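PDB 5T87: CdiI immunity protein, which probably protects the producing cell and its siblings by binding and neutralising the cognate CdiA toxin of a contact-dependent growth inhibition system. Local coordinates for residues F54-N57 / L62-L65. Residues are numbered along the deposited sequence; the frame is centred on the assembly and turned at random.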
ATOM      1  N   PHE A  54     -11.874  -5.726   8.569  1.00 41.51           N
ATOM      2  CA  PHE A  54     -13.080  -5.598   9.391  1.00 42.73           C
ATOM      3  C   PHE A  54     -13.020  -6.285  10.757  1.00 43.81           C
ATOM      4  O   PHE A  54     -13.954  -6.145  11.558  1.00 44.07           O
ATOM      5  CB  PHE A  54     -14.297  -6.126   8.628  1.00 43.31           C
ATOM      6  CG  PHE A  54     -14.779  -5.216   7.535  1.00 43.45           C
ATOM      7  CD1 PHE A  54     -14.924  -3.843   7.744  1.00 43.74           C
ATOM      8  CD2 PHE A  54     -15.147  -5.741   6.297  1.00 43.65           C
ATOM      9  CE1 PHE A  54     -15.390  -3.024   6.728  1.00 44.56           C
ATOM     10  CE2 PHE A  54     -15.622  -4.924   5.276  1.00 43.41           C
ATOM     11  CZ  PHE A  54     -15.746  -3.564   5.491  1.00 43.97           C
ATOM     12  N   ASP A  55     -11.936  -7.015  11.026  1.00 43.81           N
ATOM     13  CA  ASP A  55     -11.890  -7.900  12.178  1.00 44.15           C
ATOM     14  C   ASP A  55     -11.410  -7.118  13.401  1.00 45.26           C
ATOM     15  O   ASP A  55     -10.233  -6.791  13.526  1.00 46.74           O
ATOM     16  CB  ASP A  55     -11.010  -9.110  11.865  1.00 43.34           C
ATOM     17  CG  ASP A  55     -10.874 -10.063  13.037  1.00 44.08           C
ATOM     18  OD1 ASP A  55     -11.528  -9.865  14.096  1.00 44.96           O
ATOM     19  OD2 ASP A  55     -10.093 -11.020  12.894  1.00 44.36           O
ATOM     20  N   LEU A  56     -12.331  -6.856  14.313  1.00 46.75           N
ATOM     21  CA  LEU A  56     -12.092  -6.018  15.483  1.00 47.43           C
ATOM     22  C   LEU A  56     -11.129  -6.635  16.484  1.00 48.50           C
ATOM     23  O   LEU A  56     -10.600  -5.919  17.339  1.00 48.93           O
ATOM     24  CB  LEU A  56     -13.400  -5.768  16.233  1.00 49.55           C
ATOM     25  CG  LEU A  56     -14.572  -5.119  15.482  1.00 50.10           C
ATOM     26  CD1 LEU A  56     -15.846  -5.270  16.289  1.00 51.12           C
ATOM     27  CD2 LEU A  56     -14.258  -3.657  15.181  1.00 49.94           C
ATOM     28  N   ASN A  57     -10.931  -7.951  16.411  1.00 49.44           N
ATOM     29  CA  ASN A  57      -9.937  -8.646  17.245  1.00 49.75           C
ATOM     30  C   ASN A  57      -8.531  -8.653  16.663  1.00 49.25           C
ATOM     31  O   ASN A  57      -7.656  -9.282  17.238  1.00 50.58           O
ATOM     32  CB  ASN A  57     -10.386 -10.092  17.561  1.00 50.69           C
ATOM     33  CG  ASN A  57     -11.581 -10.144  18.505  1.00 52.11           C
ATOM     34  OD1 ASN A  57     -11.902  -9.169  19.194  1.00 52.39           O
ATOM     35  ND2 ASN A  57     -12.246 -11.291  18.543  1.00 53.24           N
ATOM     36  N   LEU A  62      -2.594  -4.050  11.585  1.00 38.69           N
ATOM     37  CA  LEU A  62      -2.920  -5.055  10.569  1.00 39.85           C
ATOM     38  C   LEU A  62      -4.122  -4.682   9.722  1.00 40.62           C
ATOM     39  O   LEU A  62      -4.117  -4.892   8.501  1.00 41.20           O
ATOM     40  CB  LEU A  62      -3.142  -6.432  11.198  1.00 40.04           C
ATOM     41  CG  LEU A  62      -1.869  -7.147  11.665  1.00 40.48           C
ATOM     42  CD1 LEU A  62      -2.230  -8.524  12.218  1.00 41.01           C
ATOM     43  CD2 LEU A  62      -0.835  -7.256  10.532  1.00 40.55           C
ATOM     44  N   ARG A  63      -5.127  -4.111  10.373  1.00 41.92           N
ATOM     45  CA  ARG A  63      -6.350  -3.671   9.708  1.00 42.80           C
ATOM     46  C   ARG A  63      -6.035  -2.571   8.716  1.00 42.77           C
ATOM     47  O   ARG A  63      -6.499  -2.589   7.580  1.00 43.19           O
ATOM     48  CB  ARG A  63      -7.365  -3.202  10.744  1.00 43.80           C
ATOM     49  CG  ARG A  63      -7.804  -4.336  11.653  1.00 45.22           C
ATOM     50  CD  ARG A  63      -8.668  -3.890  12.806  1.00 46.96           C
ATOM     51  NE  ARG A  63      -9.962  -3.416  12.342  1.00 48.58           N
ATOM     52  CZ  ARG A  63     -10.496  -2.218  12.592  1.00 51.18           C
ATOM     53  NH1 ARG A  63      -9.870  -1.308  13.343  1.00 52.86           N
ATOM     54  NH2 ARG A  63     -11.686  -1.933  12.093  1.00 52.80           N
ATOM     55  N   SER A  64      -5.206  -1.638   9.150  1.00 42.83           N
ATOM     56  CA  SER A  64      -4.767  -0.534   8.317  1.00 43.47           C
ATOM     57  C   SER A  64      -3.945  -1.014   7.116  1.00 42.91           C
ATOM     58  O   SER A  64      -4.137  -0.535   5.986  1.00 43.07           O
ATOM     59  CB  SER A  64      -3.968   0.460   9.169  1.00 44.08           C
ATOM     60  OG  SER A  64      -3.855   1.711   8.515  1.00 46.15           O
ATOM     61  N   LEU A  65      -3.051  -1.970   7.356  1.00 41.80           N
ATOM     62  CA  LEU A  65      -2.238  -2.536   6.283  1.00 41.90           C
ATOM     63  C   LEU A  65      -3.111  -3.210   5.199  1.00 42.48           C
ATOM     64  O   LEU A  65      -2.883  -3.049   3.983  1.00 41.63           O
ATOM     65  CB  LEU A  65      -1.219  -3.532   6.848  1.00 41.16           C
ATOM     66  CG  LEU A  65      -0.393  -4.283   5.793  1.00 41.14           C
ATOM     67  CD1 LEU A  65       0.379  -3.306   4.936  1.00 41.34           C
ATOM     68  CD2 LEU A  65       0.534  -5.307   6.414  1.00 41.16           C
TER
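Arg63 reaches from helix 60-76 to the carbonyl groups of Phe54 and Asp55 and the side chain of Leu56, and this one side chain makes every close approach between 54-57 and 62-65. The tight part is small: Asp55 O sits against the bend of the arginine chain, 3.4 Å from Arg63 CD and 3.9 Å from Arg63 CG. Arg63 NE lies 3.6 Å from Asp55 O, which stands obliquely to the guanidinium, and the two do not hydrogen-bond. NE instead donates a weak hydrogen bond to Ala53 O of helix 42-53. The chain leaves the helix extended through chi2 and then bends at chi3 (68°), which turns the guanidinium alongside the peptide backbone. There Phe54 C lies at its edge, 4.5 Å from Arg63 NE.

Packing slackens outward. Leu56 CD2 comes no nearer than 4.4 Å to Arg63 NH2, and the leucine is otherwise exposed. The Phe54 side chain leaves the backbone on the far side from 62-65, and its ring meets that of Phe88 nearly at right angles. Asp55 OD1 is used within the loop: with CG anti to the backbone N (chi1 178°), Asp55 OD1 accepts a hydrogen bond from Asn57 N (3.1 Å), which sits above the carboxylate plane. Asp55 OD1 and Arg63 NE, though of oppositely charged groups, lie 6.9 Å apart and form no salt bridge. A long, weak ion pair links Arg63 NH1 to Asp60, while Ala97 and Val98 of helix 96-114 also touch the arginine. An Asx turn at Asp55-Asn57 thus shapes the surface loop linking two consecutive helices, 42-53 and 60-76, of this mainly helical immunity protein, with an arginine from the second helix laid along the loop backbone.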